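Local atomic coordinates of coclaurine N-methyltransferase (Coptis japonica, PDB entry 6GKV), a protein that catalyses the N-methylation of coclaurine in alkaloid biosynthesis, probably with S-adenosyl-L-methionine as methyl donor, and works as a homodimer. Residues 52-57 with 234-239; 34-39 with 335-340. One frame throughout, in Å; residues are numbered along the deposited sequence.

Contact 1 (52-57 with 234-239)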
loop_
_atom_site.group_PDB
_atom_site.type_symbol
_atom_site.label_atom_id
_atom_site.label_comp_id
_atom_site.label_asym_id
_atom_site.label_seq_id
_atom_site.Cartn_x
_atom_site.Cartn_y
_atom_site.Cartn_z
ATOM N N GLN A 52 -7.583 7.416 0.912
ATOM C CA GLN A 52 -7.349 8.557 0.035
ATOM C C GLN A 52 -7.930 9.838 0.630
ATOM O O GLN A 52 -7.358 10.911 0.459
ATOM C CB GLN A 52 -7.949 8.293 -1.351
ATOM C CG GLN A 52 -7.267 7.160 -2.100
ATOM C CD GLN A 52 -5.792 7.414 -2.275
ATOM O OE1 GLN A 52 -5.398 8.280 -3.057
ATOM N NE2 GLN A 52 -4.960 6.670 -1.534
ATOM N N ASN A 53 -9.071 9.712 1.313
ATOM C CA ASN A 53 -9.692 10.815 2.001
ATOM C C ASN A 53 -8.736 11.387 3.025
ATOM O O ASN A 53 -8.564 12.602 3.122
ATOM C CB ASN A 53 -10.982 10.368 2.676
ATOM C CG ASN A 53 -12.081 10.097 1.684
ATOM O OD1 ASN A 53 -11.943 10.414 0.507
ATOM N ND2 ASN A 53 -13.187 9.511 2.151
ATOM N N LEU A 54 -8.079 10.502 3.763
ATOM C CA LEU A 54 -7.124 10.951 4.757
ATOM C C LEU A 54 -5.803 11.458 4.126
ATOM O O LEU A 54 -5.322 12.528 4.488
ATOM C CB LEU A 54 -6.856 9.832 5.770
ATOM C CG LEU A 54 -6.083 10.306 7.004
ATOM C CD1 LEU A 54 -6.745 11.547 7.592
ATOM C CD2 LEU A 54 -5.961 9.210 8.041
ATOM N N THR A 55 -5.219 10.722 3.183
ATOM C CA THR A 55 -3.973 11.190 2.559
ATOM C C THR A 55 -4.159 12.586 1.975
ATOM O O THR A 55 -3.267 13.424 2.053
ATOM C CB THR A 55 -3.474 10.256 1.445
ATOM O OG1 THR A 55 -4.548 10.002 0.532
ATOM C CG2 THR A 55 -2.997 8.931 2.026
ATOM N N HIS A 56 -5.334 12.845 1.422
ATOM C CA HIS A 56 -5.591 14.113 0.751
ATOM C C HIS A 56 -5.866 15.254 1.733
ATOM O O HIS A 56 -5.422 16.393 1.518
ATOM C CB HIS A 56 -6.758 13.962 -0.216
ATOM C CG HIS A 56 -6.367 13.342 -1.522
ATOM N ND1 HIS A 56 -6.036 12.004 -1.648
ATOM C CD2 HIS A 56 -6.219 13.874 -2.759
ATOM C CE1 HIS A 56 -5.714 11.749 -2.896
ATOM N NE2 HIS A 56 -5.814 12.869 -3.597
ATOM N N SER A 57 -6.593 14.958 2.806
ATOM C CA SER A 57 -6.955 16.008 3.749
ATOM C C SER A 57 -5.721 16.481 4.511
ATOM O O SER A 57 -5.596 17.667 4.819
ATOM C CB SER A 57 -8.057 15.532 4.716
ATOM O OG SER A 57 -7.674 14.377 5.441
ATOM N N ALA A 234 -6.459 3.786 8.364
ATOM C CA ALA A 234 -5.707 4.866 8.978
ATOM C C ALA A 234 -6.697 5.833 9.598
ATOM O O ALA A 234 -7.849 5.909 9.149
ATOM C CB ALA A 234 -4.816 5.568 7.949
ATOM N N TYR A 235 -6.272 6.563 10.630
ATOM C CA TYR A 235 -7.199 7.506 11.265
ATOM C C TYR A 235 -6.575 8.486 12.245
ATOM O O TYR A 235 -5.613 8.169 12.967
ATOM C CB TYR A 235 -8.331 6.746 11.976
ATOM C CG TYR A 235 -7.904 5.720 13.018
ATOM C CD1 TYR A 235 -7.312 4.518 12.646
ATOM C CD2 TYR A 235 -8.142 5.935 14.371
ATOM C CE1 TYR A 235 -6.942 3.567 13.597
ATOM C CE2 TYR A 235 -7.776 5.001 15.323
ATOM C CZ TYR A 235 -7.183 3.811 14.925
ATOM O OH TYR A 235 -6.822 2.876 15.859
ATOM N N HIS A 236 -7.122 9.700 12.231
ATOM C CA HIS A 236 -6.896 10.670 13.306
ATOM C C HIS A 236 -7.284 10.010 14.629
ATOM O O HIS A 236 -8.331 9.347 14.695
ATOM C CB HIS A 236 -7.738 11.939 13.117
ATOM C CG HIS A 236 -7.303 12.830 11.993
ATOM N ND1 HIS A 236 -6.210 13.671 12.088
ATOM C CD2 HIS A 236 -7.860 13.078 10.782
ATOM C CE1 HIS A 236 -6.092 14.367 10.971
ATOM N NE2 HIS A 236 -7.083 14.028 10.159
ATOM N N TYR A 237 -6.476 10.159 15.680
ATOM C CA TYR A 237 -6.901 9.594 16.969
ATOM C C TYR A 237 -7.891 10.567 17.615
ATOM O O TYR A 237 -7.532 11.336 18.495
ATOM C CB TYR A 237 -5.690 9.243 17.883
ATOM C CG TYR A 237 -5.950 7.915 18.584
ATOM C CD1 TYR A 237 -6.649 6.942 17.896
ATOM C CD2 TYR A 237 -5.478 7.598 19.876
ATOM C CE1 TYR A 237 -6.956 5.747 18.439
ATOM C CE2 TYR A 237 -5.767 6.317 20.438
ATOM C CZ TYR A 237 -6.515 5.415 19.700
ATOM O OH TYR A 237 -6.882 4.156 20.138
ATOM N N GLU A 238 -9.128 10.537 17.101
ATOM C CA GLU A 238 -10.284 11.288 17.619
ATOM C C GLU A 238 -11.392 10.303 17.994
ATOM O O GLU A 238 -11.550 9.297 17.328
ATOM C CB GLU A 238 -10.839 12.278 16.585
ATOM C CG GLU A 238 -9.818 13.146 15.871
ATOM C CD GLU A 238 -10.383 13.831 14.619
ATOM O OE1 GLU A 238 -11.489 13.453 14.169
ATOM O OE2 GLU A 238 -9.712 14.746 14.083
ATOM N N PRO A 239 -12.186 10.600 19.044
ATOM C CA PRO A 239 -13.198 9.641 19.536
ATOM C C PRO A 239 -14.175 9.126 18.464
ATOM O O PRO A 239 -14.606 9.917 17.622
ATOM C CB PRO A 239 -13.953 10.453 20.604
ATOM C CG PRO A 239 -12.955 11.465 21.063
ATOM C CD PRO A 239 -12.154 11.837 19.851
#

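Contact 2 (34-39 with 335-340)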
loop_
_atom_site.group_PDB
_atom_site.type_symbol
_atom_site.label_atom_id
_atom_site.label_comp_id
_atom_site.label_asym_id
_atom_site.label_seq_id
_atom_site.Cartn_x
_atom_site.Cartn_y
_atom_site.Cartn_z
ATOM N N ARG A 34 -14.615 -2.106 18.846
ATOM C CA ARG A 34 -15.458 -1.127 18.177
ATOM C C ARG A 34 -14.702 -0.262 17.162
ATOM O O ARG A 34 -15.314 0.246 16.220
ATOM C CB ARG A 34 -16.128 -0.218 19.198
ATOM C CG ARG A 34 -17.218 -0.867 20.059
ATOM C CD ARG A 34 -17.764 0.156 21.078
ATOM N NE ARG A 34 -18.467 1.248 20.410
ATOM C CZ ARG A 34 -18.202 2.543 20.564
ATOM N NH1 ARG A 34 -17.240 2.955 21.385
ATOM N NH2 ARG A 34 -18.914 3.432 19.887
ATOM N N ARG A 35 -13.397 -0.062 17.363
ATOM C CA ARG A 35 -12.604 0.725 16.415
ATOM C C ARG A 35 -12.358 -0.115 15.158
ATOM O O ARG A 35 -12.483 0.378 14.033
ATOM C CB ARG A 35 -11.273 1.182 17.024
ATOM C CG ARG A 35 -10.442 2.072 16.071
ATOM C CD ARG A 35 -10.444 3.488 16.580
ATOM N NE ARG A 35 -11.015 4.420 15.629
ATOM C CZ ARG A 35 -11.376 5.657 15.936
ATOM N NH1 ARG A 35 -11.894 6.448 15.002
ATOM N NH2 ARG A 35 -11.222 6.094 17.176
ATOM N N LEU A 36 -12.037 -1.392 15.351
ATOM C CA LEU A 36 -11.937 -2.321 14.229
ATOM C C LEU A 36 -13.212 -2.306 13.385
ATOM O O LEU A 36 -13.172 -2.346 12.152
ATOM C CB LEU A 36 -11.657 -3.734 14.726
ATOM C CG LEU A 36 -10.266 -3.942 15.326
ATOM C CD1 LEU A 36 -10.016 -5.429 15.490
ATOM C CD2 LEU A 36 -9.192 -3.303 14.465
ATOM N N GLN A 37 -14.346 -2.228 14.058
ATOM C CA GLN A 37 -15.635 -2.314 13.386
ATOM C C GLN A 37 -15.877 -1.051 12.577
ATOM O O GLN A 37 -16.447 -1.086 11.492
ATOM C CB GLN A 37 -16.749 -2.529 14.415
ATOM C CG GLN A 37 -18.154 -2.557 13.858
ATOM C CD GLN A 37 -18.473 -3.854 13.158
ATOM O OE1 GLN A 37 -18.199 -4.939 13.679
ATOM N NE2 GLN A 37 -19.062 -3.753 11.967
ATOM N N TRP A 38 -15.427 0.068 13.127
ATOM C CA TRP A 38 -15.558 1.370 12.500
ATOM C C TRP A 38 -14.509 1.517 11.401
ATOM O O TRP A 38 -14.742 2.168 10.382
ATOM C CB TRP A 38 -15.414 2.457 13.573
ATOM C CG TRP A 38 -15.153 3.841 13.081
ATOM C CD1 TRP A 38 -16.066 4.846 12.948
ATOM C CD2 TRP A 38 -13.884 4.392 12.684
ATOM N NE1 TRP A 38 -15.451 5.984 12.478
ATOM C CE2 TRP A 38 -14.112 5.733 12.311
ATOM C CE3 TRP A 38 -12.580 3.869 12.576
ATOM C CZ2 TRP A 38 -13.085 6.566 11.846
ATOM C CZ3 TRP A 38 -11.565 4.694 12.116
ATOM C CH2 TRP A 38 -11.821 6.023 11.749
ATOM N N GLY A 39 -13.361 0.883 11.615
ATOM C CA GLY A 39 -12.269 0.900 10.659
ATOM C C GLY A 39 -12.397 0.041 9.409
ATOM O O GLY A 39 -12.173 0.536 8.304
ATOM N N GLY A 335 -1.313 -5.791 21.303
ATOM C CA GLY A 335 -1.394 -7.238 21.454
ATOM C C GLY A 335 -2.714 -7.805 20.968
ATOM O O GLY A 335 -2.877 -9.021 20.934
ATOM N N TYR A 336 -3.652 -6.933 20.579
ATOM C CA TYR A 336 -4.974 -7.370 20.118
ATOM C C TYR A 336 -4.871 -8.393 18.987
ATOM O O TYR A 336 -3.985 -8.277 18.104
ATOM C CB TYR A 336 -5.809 -6.166 19.659
ATOM C CG TYR A 336 -7.303 -6.441 19.651
ATOM C CD1 TYR A 336 -8.039 -6.375 20.829
ATOM C CD2 TYR A 336 -7.978 -6.775 18.476
ATOM C CE1 TYR A 336 -9.389 -6.627 20.838
ATOM C CE2 TYR A 336 -9.357 -7.024 18.479
ATOM C CZ TYR A 336 -10.043 -6.950 19.671
ATOM O OH TYR A 336 -11.397 -7.187 19.706
ATOM N N ASN A 337 -5.769 -9.384 19.008
ATOM C CA ASN A 337 -5.775 -10.489 18.014
ATOM C C ASN A 337 -4.403 -11.027 17.676
ATOM O O ASN A 337 -4.033 -11.066 16.512
ATOM C CB ASN A 337 -6.428 -10.054 16.706
ATOM C CG ASN A 337 -7.918 -9.926 16.822
ATOM O OD1 ASN A 337 -8.543 -10.518 17.719
ATOM N ND2 ASN A 337 -8.512 -9.153 15.912
ATOM N N ASN A 338 -3.653 -11.405 18.702
ATOM C CA ASN A 338 -2.301 -11.927 18.551
ATOM C C ASN A 338 -1.355 -10.976 17.807
ATOM O O ASN A 338 -0.386 -11.414 17.211
ATOM C CB ASN A 338 -2.347 -13.287 17.848
ATOM C CG ASN A 338 -1.063 -14.093 18.022
ATOM O OD1 ASN A 338 -0.335 -13.917 18.989
ATOM N ND2 ASN A 338 -0.781 -14.981 17.065
ATOM N N GLY A 339 -1.614 -9.669 17.868
ATOM C CA GLY A 339 -0.681 -8.683 17.318
ATOM C C GLY A 339 -0.761 -8.436 15.812
ATOM O O GLY A 339 0.139 -7.816 15.223
ATOM N N GLU A 340 -1.852 -8.899 15.201
ATOM C CA GLU A 340 -2.044 -8.846 13.761
ATOM C C GLU A 340 -3.091 -7.814 13.378
ATOM O O GLU A 340 -3.735 -7.931 12.345
ATOM C CB GLU A 340 -2.435 -10.244 13.239
ATOM C CG GLU A 340 -1.255 -11.210 13.249
ATOM C CD GLU A 340 -0.171 -10.782 12.241
ATOM O OE1 GLU A 340 -0.543 -10.363 11.117
ATOM O OE2 GLU A 340 1.045 -10.841 12.563
#

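Contact 1 (52-57 with 234-239)
L54 on helix 44-58 faces the short strand 235-236, the CA atoms of L54 and Y235 standing 7.4 Å apart, a spacing bridged by a single side chain. This is a helix laid against one strand of a small two-stranded antiparallel sheet, 235-236 with 257-258, which is separate from the seven-stranded Rossmann-type sheet of the methyltransferase fold. No hydrogen bond joins the two segments, and the 150 Å² they bury comes mostly from L54. Its CG lies opposite the backbone N (chi1 -168°), which sends the isobutyl fork across the gap, and its two methyls part, CD2 to A234 and Y235, CD1 to H236. CD2 rests on the backbone, 3.7 Å from Y235 N, and also packs 3.8 Å from A234 CB. The other branch goes to H236, whose CB leaves the strand alongside the helix and whose imidazole swings back to meet it. Replacing L54 with alanine would probably open a gap between A234 and the H236 imidazole, leaving that ring freer to turn. Y235 points away from the helix and packs on I258, a residue of the N-methylheliamine pocket; its OH is hydrogen-bonded to W342. H56 and Q52 meet the second subunit, so the helix lies between the small sheet and the dimer partner. There H56 ND1 donates to Q52 O at 2.7 Å, bent to 132° at the hydrogen, while H56 N reaches the same oxygen from the opposite face of its carbonyl plane. Between the segments, the shortest approach is L54 CD1 to H236 NE2, 3.6 Å, made obliquely to the ring.

Contact 2 (34-39 with 335-340)
L36 and Y336 form a small apolar surface contact between the last turns of helix 21-39, the second helix of the chain, and the loop that leads from helix 313-335 into strand 342-350. The evidence for its modest size is direct: only 81 Å² is buried, no hydrogen bond crosses, and the nearest pair of CA atoms, those of L36 and Y336, is 10.4 Å apart. Side chains therefore span the whole gap. L36 reaches out with CG beside its backbone N (chi1 -69°), carrying CD1 to within 3.5 Å of Y336 CE2. CD2 of the same ring is slightly farther from that methyl, at 3.9 Å, so L36 meets the CD2-CE2 side of the phenol, obliquely to the ring. Y336 comes from the other direction with its ring turned beside the carbonyl carbon (chi1 -159°), and the two side chains run past each other instead of meeting end on. N337 closes the edge of the patch, its ND2 lying 4.0 Å from L36 CD1; that amide nitrogen is hydrogen-bonded to E341, and its approach to the methyl is a van der Waals contact. The loop is held in shape by its own backbone, with G339 N donating to Y336 O at 2.8 Å. At the backbone angles of G339 a side chain would be jammed against the preceding carbonyl oxygen, which accounts for glycine there. E340 turns to the second subunit, where its carboxylate is hydrogen-bonded to T43 and Y44 of that chain. Within the fold, Y336 also covers L32 and A33 one turn back along helix 21-39, while L36 and Y336 both rest on W342 of strand 342-350, placing the contact over the start of that strand.

Overall arrangement
From the N terminus, the chain runs through helix 21-39, which supplies the first half of contact 2, and directly into helix 44-58, which supplies the first half of contact 1. Contact 1 closes first, when the chain reaches strand 235-236 with 176 residues between its segments. Contact 2 closes near the C terminus across 295 residues, so contact 1 is nested inside its loop. The centres are about 17 Å apart, yet the two touch: R35 NH2 lies 3.2 Å from E238 O, a probable hydrogen bond, and Y235 CB packs on W38 CH2. Together they tie two consecutive N-terminal helices to the small sheet and to the approach to strand 342-350.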